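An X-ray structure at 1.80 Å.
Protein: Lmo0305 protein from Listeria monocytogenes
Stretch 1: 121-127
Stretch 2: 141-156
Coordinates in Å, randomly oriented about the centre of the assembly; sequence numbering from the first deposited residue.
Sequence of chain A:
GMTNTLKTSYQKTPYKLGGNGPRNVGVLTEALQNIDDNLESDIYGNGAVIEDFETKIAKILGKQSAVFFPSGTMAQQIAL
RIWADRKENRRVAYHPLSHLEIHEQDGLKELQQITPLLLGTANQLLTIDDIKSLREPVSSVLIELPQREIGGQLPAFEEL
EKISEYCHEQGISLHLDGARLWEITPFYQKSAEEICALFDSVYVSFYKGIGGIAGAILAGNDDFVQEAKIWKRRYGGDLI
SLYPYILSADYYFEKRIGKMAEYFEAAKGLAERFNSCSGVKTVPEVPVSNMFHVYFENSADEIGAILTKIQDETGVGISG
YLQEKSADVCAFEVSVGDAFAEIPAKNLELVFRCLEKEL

Stretch 1, residues 121-127: TANQLLT
Stretch 2, residues 141-156: VLIELPQREIGGQLPA

No direct hydrogen bond joins the two stretches; every polar link between them passes through a water. Three waters do this work, each accepting from one partner and donating to the other. Water 1 donates to Asn123 O (2.7 Å from the water oxygen) and accepts from Gln153 NE2 (2.9 Å). Water 2 accepts from Leu125 N (3.0 Å) and donates to Gln153 OE1 (2.7 Å), so both ends of the Gln153 amide are engaged. Water 3 accepts from Leu126 N (2.9 Å) and donates to Gln147 OE1 (2.7 Å). The bridges thus connect backbone groups of 121-127 to glutamine side chains of 141-156.

Direct contact is van der Waals packing, made by aliphatic side chains against one another and against backbone, and the total buried surface is modest, 422 Å² over both sides. In the register, the nearest CA pairs are Asn123 and Ile150 (CA to CA 6.4 Å) and Leu125 and Gln153 (CA to CA 7.1 Å). Stretch 1 has no regular helix or strand. It opens with a type I turn from Thr121 to Gln124, with phi/psi of -62/-26 at Ala122 and -90/4 at Asn123, closed by a weak bond from Gln124 N to Thr121 O at 3.4 Å. Thr121 OG1 donates to Asn123 OD1 at 2.7 Å, a bond made within the turn while the Asn123 CA-to-CB bond points away from stretch 2. The chain then extends through Leu125 (-62/140) and Leu126 (-71/154) to Thr127, which caps the helix that follows.

Stretch 2 runs as a strand through 141-144, passes a cis peptide before Pro146, and enters a compact loop with a 3-10 segment at 148-149. Gln147 N donates to Gln153 O at 2.8 Å, while Gly152 N donates to Gln147 O at 2.9 Å. Gly151 (101/4) and Gly152 (87/57) have backbone angles at which a CB would jam against the preceding carbonyl oxygen. Gln153 (m, chi2 -174°) also secures the loop from its side chain, with NE2 donating to Ile150 O at 3.0 Å.

The CA-to-CB bond of Ile150 (chi1 p, chi2 t) points toward stretch 1, and the side chain packs chiefly against the backbone of the turn and the residue after it: CG2 lies 3.3 Å from Ala122 O, and CD1 is 3.6 Å from both Gln124 C and Leu125 N. Leu125 (m, t) has the largest covered area, 109 Å². Its CA-to-CB bond points sideways, but the end of the side chain comes nearer, placing CD1 3.5 Å from Leu154 O and CD2 3.7 Å from Gln153 O. Its CG is 4.3 Å from Ile150 CD1, and its CD2 is 4.2 Å from Pro155 CD, so the side chain reaches both the loop and the segment leaving it. Leu126, with chi1 and chi2 both p (71° and 80°), likewise starts sideways and ends nearer; its CD2 meets Ile143 CD1 (m, m) at 3.9 Å, extending the apolar contact to the strand.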

# COMPACT_ATOMS: atom_id res chain seq x y z
N THR A 121 26.04 -6.13 -19.22
CA THR A 121 26.75 -5.11 -18.48
C THR A 121 25.78 -3.97 -18.17
O THR A 121 24.78 -3.81 -18.84
CB THR A 121 27.98 -4.62 -19.27
OG1 THR A 121 27.57 -4.03 -20.48
CG2 THR A 121 28.91 -5.80 -19.59
N ALA A 122 26.08 -3.19 -17.13
CA ALA A 122 25.21 -2.12 -16.66
C ALA A 122 24.97 -1.02 -17.69
O ALA A 122 23.92 -0.35 -17.67
CB ALA A 122 25.79 -1.50 -15.34
N ASN A 123 25.90 -0.85 -18.62
CA ASN A 123 25.80 0.24 -19.60
C ASN A 123 25.09 -0.04 -20.93
O ASN A 123 25.08 0.84 -21.80
CB ASN A 123 27.22 0.83 -19.89
CG ASN A 123 28.18 -0.14 -20.64
OD1 ASN A 123 28.01 -1.36 -20.66
ND2 ASN A 123 29.23 0.43 -21.23
N GLN A 124 24.51 -1.22 -21.10
CA GLN A 124 23.87 -1.53 -22.40
C GLN A 124 22.75 -2.50 -22.28
O GLN A 124 22.55 -3.12 -21.23
CB GLN A 124 24.90 -2.03 -23.44
CG GLN A 124 25.73 -3.21 -23.02
CD GLN A 124 26.92 -3.47 -23.96
OE1 GLN A 124 26.74 -3.86 -25.12
NE2 GLN A 124 28.13 -3.29 -23.45
N LEU A 125 21.99 -2.60 -23.36
CA LEU A 125 20.88 -3.54 -23.40
C LEU A 125 21.37 -4.97 -23.26
O LEU A 125 22.42 -5.37 -23.81
CB LEU A 125 20.10 -3.42 -24.72
CG LEU A 125 19.18 -2.23 -24.89
CD1 LEU A 125 18.78 -2.06 -26.36
CD2 LEU A 125 17.91 -2.40 -23.98
N LEU A 126 20.62 -5.75 -22.52
CA LEU A 126 20.89 -7.18 -22.42
C LEU A 126 20.53 -7.79 -23.77
O LEU A 126 19.70 -7.24 -24.51
CB LEU A 126 20.06 -7.81 -21.30
CG LEU A 126 18.55 -7.99 -21.45
CD1 LEU A 126 18.12 -9.23 -22.32
CD2 LEU A 126 17.90 -8.13 -20.06
N THR A 127 21.15 -8.91 -24.11
CA THR A 127 20.79 -9.61 -25.35
C THR A 127 20.51 -11.08 -25.11
O THR A 127 20.81 -11.64 -24.05
CB THR A 127 21.93 -9.55 -26.36
OG1 THR A 127 23.00 -10.35 -25.87
CG2 THR A 127 22.38 -8.09 -26.62
N VAL A 141 13.26 -14.91 -16.52
CA VAL A 141 14.01 -13.76 -17.00
C VAL A 141 13.00 -12.63 -16.91
O VAL A 141 11.81 -12.79 -17.25
CB VAL A 141 14.49 -13.97 -18.47
CG1 VAL A 141 15.01 -12.66 -19.09
CG2 VAL A 141 15.58 -15.02 -18.51
N LEU A 142 13.50 -11.48 -16.49
CA LEU A 142 12.68 -10.27 -16.39
C LEU A 142 13.25 -9.29 -17.38
O LEU A 142 14.47 -9.11 -17.43
CB LEU A 142 12.72 -9.70 -14.97
CG LEU A 142 12.03 -8.34 -14.69
CD1 LEU A 142 11.67 -8.25 -13.19
CD2 LEU A 142 12.86 -7.11 -15.12
N ILE A 143 12.38 -8.68 -18.17
CA ILE A 143 12.74 -7.68 -19.18
C ILE A 143 12.02 -6.37 -18.86
O ILE A 143 10.83 -6.36 -18.56
CB ILE A 143 12.29 -8.14 -20.60
CG1 ILE A 143 12.87 -9.51 -20.95
CG2 ILE A 143 12.56 -7.07 -21.63
CD1 ILE A 143 14.40 -9.60 -20.98
N GLU A 144 12.74 -5.26 -18.90
CA GLU A 144 12.16 -3.92 -18.63
C GLU A 144 12.12 -3.14 -19.96
O GLU A 144 13.17 -2.87 -20.54
CB GLU A 144 13.03 -3.19 -17.60
CG GLU A 144 12.49 -1.83 -17.20
CD GLU A 144 13.48 -1.02 -16.35
OE1 GLU A 144 14.08 -1.57 -15.38
OE2 GLU A 144 13.62 0.17 -16.67
N LEU A 145 10.91 -2.84 -20.45
CA LEU A 145 10.70 -2.12 -21.70
C LEU A 145 10.14 -0.73 -21.38
O LEU A 145 9.03 -0.62 -20.86
CB LEU A 145 9.72 -2.85 -22.63
CG LEU A 145 10.03 -4.28 -23.02
CD1 LEU A 145 8.89 -4.93 -23.80
CD2 LEU A 145 11.33 -4.35 -23.82
N PRO A 146 10.92 0.33 -21.62
CA PRO A 146 12.29 0.38 -22.09
C PRO A 146 13.20 0.30 -20.88
O PRO A 146 12.68 0.35 -19.76
CB PRO A 146 12.36 1.76 -22.73
CG PRO A 146 11.51 2.59 -21.88
CD PRO A 146 10.41 1.68 -21.34
N GLN A 147 14.52 0.24 -21.08
CA GLN A 147 15.46 0.15 -19.96
C GLN A 147 15.76 1.55 -19.48
O GLN A 147 16.63 2.25 -20.03
CB GLN A 147 16.75 -0.58 -20.35
CG GLN A 147 17.58 -0.99 -19.15
CD GLN A 147 17.07 -2.27 -18.49
OE1 GLN A 147 17.00 -3.31 -19.14
NE2 GLN A 147 16.71 -2.20 -17.20
N ARG A 148 15.02 1.98 -18.47
CA ARG A 148 15.09 3.37 -18.01
C ARG A 148 16.46 3.88 -17.56
O ARG A 148 16.82 5.00 -17.89
CB ARG A 148 14.09 3.56 -16.87
CG ARG A 148 14.05 4.96 -16.27
CD ARG A 148 14.94 5.10 -15.01
NE ARG A 148 14.64 6.38 -14.37
CZ ARG A 148 14.78 6.69 -13.07
NH1 ARG A 148 15.26 5.84 -12.18
NH2 ARG A 148 14.42 7.91 -12.66
N GLU A 149 17.20 3.06 -16.82
CA GLU A 149 18.49 3.51 -16.27
C GLU A 149 19.55 3.78 -17.33
O GLU A 149 20.56 4.44 -17.04
CB GLU A 149 19.01 2.53 -15.22
CG GLU A 149 18.08 2.39 -14.03
CD GLU A 149 18.06 3.56 -13.07
OE1 GLU A 149 19.04 4.32 -12.98
OE2 GLU A 149 17.04 3.69 -12.35
N ILE A 150 19.34 3.29 -18.55
CA ILE A 150 20.29 3.57 -19.64
C ILE A 150 19.66 4.53 -20.67
O ILE A 150 20.06 4.60 -21.82
CB ILE A 150 20.92 2.28 -20.24
CG1 ILE A 150 19.87 1.34 -20.83
CG2 ILE A 150 21.71 1.54 -19.18
CD1 ILE A 150 20.50 0.18 -21.57
N GLY A 151 18.67 5.27 -20.23
CA GLY A 151 18.06 6.30 -21.05
C GLY A 151 16.76 5.95 -21.71
O GLY A 151 16.23 6.75 -22.46
N GLY A 152 16.23 4.76 -21.43
CA GLY A 152 14.98 4.33 -22.06
C GLY A 152 15.31 3.66 -23.38
O GLY A 152 14.83 4.09 -24.46
N GLN A 153 16.15 2.63 -23.33
CA GLN A 153 16.50 1.91 -24.57
C GLN A 153 15.64 0.65 -24.78
O GLN A 153 15.17 0.02 -23.81
CB GLN A 153 17.98 1.53 -24.54
CG GLN A 153 18.99 2.70 -24.50
CD GLN A 153 20.44 2.24 -24.62
OE1 GLN A 153 20.77 1.36 -25.45
NE2 GLN A 153 21.31 2.85 -23.84
N LEU A 154 15.47 0.27 -26.06
CA LEU A 154 14.68 -0.88 -26.45
C LEU A 154 15.37 -1.76 -27.46
O LEU A 154 16.02 -1.26 -28.37
CB LEU A 154 13.36 -0.42 -27.13
CG LEU A 154 12.30 0.23 -26.25
CD1 LEU A 154 11.18 0.86 -27.09
CD2 LEU A 154 11.72 -0.84 -25.29
N PRO A 155 15.23 -3.09 -27.32
CA PRO A 155 15.66 -3.94 -28.40
C PRO A 155 14.66 -3.86 -29.56
O PRO A 155 13.48 -3.52 -29.38
CB PRO A 155 15.60 -5.33 -27.78
CG PRO A 155 14.47 -5.25 -26.80
CD PRO A 155 14.63 -3.85 -26.21
N ALA A 156 15.13 -4.16 -30.76
CA ALA A 156 14.21 -4.31 -31.88
C ALA A 156 13.11 -5.31 -31.46
O ALA A 156 13.37 -6.25 -30.70
CB ALA A 156 14.96 -4.83 -33.09
O HOH W 1 24.05 1.96 -24.07
O HOH W 2 22.54 -0.68 -25.58
O HOH W 3 18.36 -4.37 -21.23